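Anti-sigma-E factor ChrR (PDB 2Z2S) inhibits the extracytoplasmic function sigma-E factor as a zinc-binding anti-sigma factor, and requires its C-terminal domain to respond to singlet oxygen. Local coordinates at residues E22-L34 and P88-R100. Numbering follows the deposited sequence.
Sequences EAFSLVVATHLSL and PRAPAPLADYVGR. With ZN (zinc ion), chain I.
L26 forks between P93 and Y97. Its CD1 packs on P93 CG at 3.7 Å, while CD2 sits over the centre of one face of the Y97 ring, a CH-pi contact of 3.9 Å to the centroid and 9° off the ring normal. CG anti to the backbone N (chi1 -177°) carries the branch toward 88-100, and chi2 divides its methyls between proline and ring. Just beyond the helix, L34 CD2 meets P91 CG, the side chains crossing at about a right angle. T30 OG1 donates to L26 O (2.9 Å) on the face of that carbonyl opposite T30 N, which satisfies the hydroxyl beside P93 CD and L94 CB. At the polar edge, Y97 OH donates to the anti lone pair of E22 OE1 at 2.8 Å, with carboxylate and ring planes 74° apart; E22 OE2 is hydrogen-bonded to the backbone N of G122 and to the backbone of another protein's chain. A leucine at Y97 would probably leave E22 OE1 without this donor and L26 CD2 without its aromatic face. The contact docks helix 22-32 of the anti-sigma domain, whose H31 ligates zinc with H6, C35 and C38, onto segment 88-100 of the cupin-like C-terminal region required for the singlet-oxygen response.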
loop_
_atom_site.group_PDB
_atom_site.type_symbol
_atom_site.label_atom_id
_atom_site.label_comp_id
_atom_site.label_asym_id
_atom_site.label_seq_id
_atom_site.Cartn_x
_atom_site.Cartn_y
_atom_site.Cartn_z
ATOM N N GLU B 22 -0.130 -0.369 -12.094
ATOM C CA GLU B 22 1.065 -1.027 -11.572
ATOM C C GLU B 22 2.336 -0.192 -11.514
ATOM O O GLU B 22 3.073 -0.223 -10.526
ATOM C CB GLU B 22 1.341 -2.306 -12.351
ATOM C CG GLU B 22 2.443 -3.119 -11.719
ATOM C CD GLU B 22 2.621 -4.478 -12.361
ATOM O OE1 GLU B 22 3.565 -5.195 -11.971
ATOM O OE2 GLU B 22 1.820 -4.829 -13.250
ATOM N N ALA B 23 2.604 0.548 -12.576
ATOM C CA ALA B 23 3.795 1.383 -12.608
ATOM C C ALA B 23 3.783 2.374 -11.426
ATOM O O ALA B 23 4.649 2.330 -10.543
ATOM C CB ALA B 23 3.870 2.138 -13.960
ATOM N N PHE B 24 2.797 3.265 -11.414
ATOM C CA PHE B 24 2.695 4.242 -10.344
ATOM C C PHE B 24 2.682 3.569 -8.967
ATOM O O PHE B 24 3.327 4.044 -8.044
ATOM C CB PHE B 24 1.451 5.126 -10.547
ATOM C CG PHE B 24 1.525 5.996 -11.777
ATOM C CD1 PHE B 24 2.657 6.754 -12.032
ATOM C CD2 PHE B 24 0.471 6.062 -12.672
ATOM C CE1 PHE B 24 2.740 7.558 -13.152
ATOM C CE2 PHE B 24 0.553 6.872 -13.798
ATOM C CZ PHE B 24 1.689 7.619 -14.032
ATOM N N SER B 25 1.959 2.461 -8.832
ATOM C CA SER B 25 1.925 1.731 -7.568
ATOM C C SER B 25 3.332 1.322 -7.181
ATOM O O SER B 25 3.669 1.245 -6.010
ATOM C CB SER B 25 1.080 0.472 -7.697
ATOM O OG SER B 25 -0.248 0.790 -8.064
ATOM N N LEU B 26 4.162 1.040 -8.171
ATOM C CA LEU B 26 5.530 0.649 -7.887
ATOM C C LEU B 26 6.338 1.802 -7.267
ATOM O O LEU B 26 7.077 1.626 -6.310
ATOM C CB LEU B 26 6.195 0.161 -9.176
ATOM C CG LEU B 26 7.627 -0.375 -9.057
ATOM C CD1 LEU B 26 7.725 -1.307 -7.852
ATOM C CD2 LEU B 26 8.025 -1.116 -10.365
ATOM N N VAL B 27 6.194 2.994 -7.810
ATOM C CA VAL B 27 6.947 4.104 -7.275
ATOM C C VAL B 27 6.415 4.533 -5.927
ATOM O O VAL B 27 7.178 4.739 -4.982
ATOM C CB VAL B 27 6.904 5.293 -8.228
ATOM C CG1 VAL B 27 7.559 6.485 -7.600
ATOM C CG2 VAL B 27 7.616 4.932 -9.513
ATOM N N VAL B 28 5.100 4.672 -5.839
ATOM C CA VAL B 28 4.485 5.092 -4.594
ATOM C C VAL B 28 4.852 4.160 -3.444
ATOM O O VAL B 28 5.221 4.610 -2.358
ATOM C CB VAL B 28 2.975 5.146 -4.726
ATOM C CG1 VAL B 28 2.351 5.461 -3.388
ATOM C CG2 VAL B 28 2.602 6.203 -5.721
ATOM N N ALA B 29 4.763 2.859 -3.688
ATOM C CA ALA B 29 5.094 1.890 -2.652
ATOM C C ALA B 29 6.589 1.806 -2.330
ATOM O O ALA B 29 6.950 1.401 -1.233
ATOM C CB ALA B 29 4.560 0.508 -3.029
ATOM N N THR B 30 7.468 2.176 -3.257
ATOM C CA THR B 30 8.884 2.105 -2.937
ATOM C C THR B 30 9.174 3.272 -2.032
ATOM O O THR B 30 10.019 3.201 -1.137
ATOM C CB THR B 30 9.795 2.179 -4.172
ATOM O OG1 THR B 30 9.559 1.043 -5.014
ATOM C CG2 THR B 30 11.259 2.125 -3.734
ATOM N N HIS B 31 8.459 4.361 -2.253
ATOM C CA HIS B 31 8.657 5.506 -1.394
ATOM C C HIS B 31 8.156 5.077 -0.027
ATOM O O HIS B 31 8.868 5.216 0.960
ATOM C CB HIS B 31 7.859 6.710 -1.884
ATOM C CG HIS B 31 8.031 7.919 -1.026
ATOM N ND1 HIS B 31 9.249 8.540 -0.854
ATOM C CD2 HIS B 31 7.143 8.615 -0.275
ATOM C CE1 HIS B 31 9.105 9.569 -0.035
ATOM N NE2 HIS B 31 7.836 9.635 0.329
ATOM N N LEU B 32 6.944 4.522 0.021
ATOM C CA LEU B 32 6.349 4.091 1.282
ATOM C C LEU B 32 7.261 3.203 2.103
ATOM O O LEU B 32 7.249 3.262 3.334
ATOM C CB LEU B 32 5.009 3.368 1.067
ATOM C CG LEU B 32 3.779 4.152 0.575
ATOM C CD1 LEU B 32 2.547 3.302 0.754
ATOM C CD2 LEU B 32 3.616 5.452 1.334
ATOM N N SER B 33 8.068 2.377 1.460
ATOM C CA SER B 33 8.934 1.539 2.270
ATOM C C SER B 33 10.241 2.233 2.622
ATOM O O SER B 33 11.093 1.637 3.272
ATOM C CB SER B 33 9.246 0.242 1.558
ATOM O OG SER B 33 10.312 0.486 0.682
ATOM N N LEU B 34 10.393 3.484 2.187
ATOM C CA LEU B 34 11.586 4.275 2.469
ATOM C C LEU B 34 11.238 5.456 3.358
ATOM O O LEU B 34 12.100 5.987 4.053
ATOM C CB LEU B 34 12.210 4.809 1.175
ATOM C CG LEU B 34 12.969 3.866 0.214
ATOM C CD1 LEU B 34 13.306 4.592 -1.073
ATOM C CD2 LEU B 34 14.257 3.369 0.837
ATOM N N PRO B 88 20.538 -2.562 -0.349
ATOM C CA PRO B 88 19.855 -1.590 0.508
ATOM C C PRO B 88 19.242 -0.340 -0.143
ATOM O O PRO B 88 18.614 0.457 0.548
ATOM C CB PRO B 88 20.912 -1.264 1.560
ATOM C CG PRO B 88 22.169 -1.294 0.765
ATOM C CD PRO B 88 21.999 -2.513 -0.150
ATOM N N ARG B 89 19.405 -0.154 -1.450
ATOM C CA ARG B 89 18.793 1.009 -2.090
ATOM C C ARG B 89 17.694 0.606 -3.085
ATOM O O ARG B 89 17.191 1.428 -3.843
ATOM C CB ARG B 89 19.859 1.921 -2.741
ATOM C CG ARG B 89 20.955 1.245 -3.565
ATOM C CD ARG B 89 22.213 2.136 -3.645
ATOM N NE ARG B 89 23.291 1.626 -4.502
ATOM C CZ ARG B 89 23.411 0.371 -4.924
ATOM N NH1 ARG B 89 22.518 -0.540 -4.589
ATOM N NH2 ARG B 89 24.441 0.016 -5.676
ATOM N N ALA B 90 17.308 -0.670 -3.036
ATOM C CA ALA B 90 16.252 -1.253 -3.876
ATOM C C ALA B 90 15.555 -2.240 -2.943
ATOM O O ALA B 90 15.843 -3.442 -2.980
ATOM C CB ALA B 90 16.871 -1.988 -5.038
ATOM N N PRO B 91 14.608 -1.751 -2.114
ATOM C CA PRO B 91 13.940 -2.664 -1.180
ATOM C C PRO B 91 12.425 -2.964 -1.080
ATOM O O PRO B 91 12.055 -4.132 -0.933
ATOM C CB PRO B 91 14.455 -2.152 0.144
ATOM C CG PRO B 91 14.341 -0.610 -0.082
ATOM C CD PRO B 91 14.607 -0.379 -1.571
ATOM N N ALA B 92 11.554 -1.958 -1.142
ATOM C CA ALA B 92 10.125 -2.236 -0.953
ATOM C C ALA B 92 9.623 -3.391 -1.822
ATOM O O ALA B 92 9.418 -4.503 -1.334
ATOM C CB ALA B 92 9.290 -0.957 -1.149
ATOM N N PRO B 93 9.334 -3.125 -3.091
ATOM C CA PRO B 93 8.876 -4.178 -3.978
ATOM C C PRO B 93 9.857 -4.093 -5.142
ATOM O O PRO B 93 10.216 -5.091 -5.739
ATOM C CB PRO B 93 7.461 -3.727 -4.324
ATOM C CG PRO B 93 7.547 -2.290 -4.340
ATOM C CD PRO B 93 8.724 -1.854 -3.503
ATOM N N LEU B 94 10.292 -2.876 -5.446
ATOM C CA LEU B 94 11.261 -2.619 -6.503
ATOM C C LEU B 94 12.232 -3.792 -6.653
ATOM O O LEU B 94 12.600 -4.171 -7.764
ATOM C CB LEU B 94 12.025 -1.328 -6.169
ATOM C CG LEU B 94 12.949 -0.618 -7.161
ATOM C CD1 LEU B 94 14.379 -0.835 -6.759
ATOM C CD2 LEU B 94 12.676 -1.108 -8.567
ATOM N N ALA B 95 12.616 -4.377 -5.524
ATOM C CA ALA B 95 13.536 -5.506 -5.493
ATOM C C ALA B 95 13.012 -6.705 -6.293
ATOM O O ALA B 95 13.784 -7.538 -6.758
ATOM C CB ALA B 95 13.815 -5.911 -4.037
ATOM N N ASP B 96 11.703 -6.792 -6.463
ATOM C CA ASP B 96 11.135 -7.895 -7.206
ATOM C C ASP B 96 11.323 -7.662 -8.693
ATOM O O ASP B 96 11.358 -8.608 -9.464
ATOM C CB ASP B 96 9.637 -8.035 -6.912
ATOM C CG ASP B 96 9.316 -7.960 -5.420
ATOM O OD1 ASP B 96 10.175 -8.363 -4.599
ATOM O OD2 ASP B 96 8.197 -7.513 -5.068
ATOM N N TYR B 97 11.451 -6.410 -9.112
ATOM C CA TYR B 97 11.584 -6.112 -10.534
ATOM C C TYR B 97 13.065 -6.041 -10.895
ATOM O O TYR B 97 13.410 -5.878 -12.101
ATOM C CB TYR B 97 10.900 -4.778 -10.838
ATOM C CG TYR B 97 9.416 -4.845 -10.565
ATOM C CD1 TYR B 97 8.930 -5.036 -9.274
ATOM C CD2 TYR B 97 8.494 -4.779 -11.605
ATOM C CE1 TYR B 97 7.561 -5.163 -9.030
ATOM C CE2 TYR B 97 7.122 -4.908 -11.369
ATOM C CZ TYR B 97 6.667 -5.100 -10.081
ATOM O OH TYR B 97 5.323 -5.238 -9.838
ATOM N N VAL B 98 13.961 -6.143 -9.922
ATOM C CA VAL B 98 15.367 -6.078 -10.244
ATOM C C VAL B 98 16.146 -7.234 -9.448
ATOM O O VAL B 98 15.923 -7.353 -8.333
ATOM C CB VAL B 98 16.068 -4.785 -9.826
ATOM C CG1 VAL B 98 17.597 -4.991 -10.073
ATOM C CG2 VAL B 98 15.566 -3.722 -10.833
ATOM N N GLY B 99 17.204 -7.700 -10.012
ATOM C CA GLY B 99 17.663 -8.946 -9.461
ATOM C C GLY B 99 18.362 -8.634 -8.164
ATOM O O GLY B 99 17.984 -7.682 -7.477
ATOM N N ARG B 100 19.517 -9.241 -7.929
ATOM C CA ARG B 100 20.358 -8.994 -6.698
ATOM C C ARG B 100 20.904 -7.613 -6.340
ATOM O O ARG B 100 20.766 -7.130 -5.218
ATOM C CB ARG B 100 21.501 -9.972 -6.715
HETATM ZN ZN ZN I . 7.303 10.331 2.122
#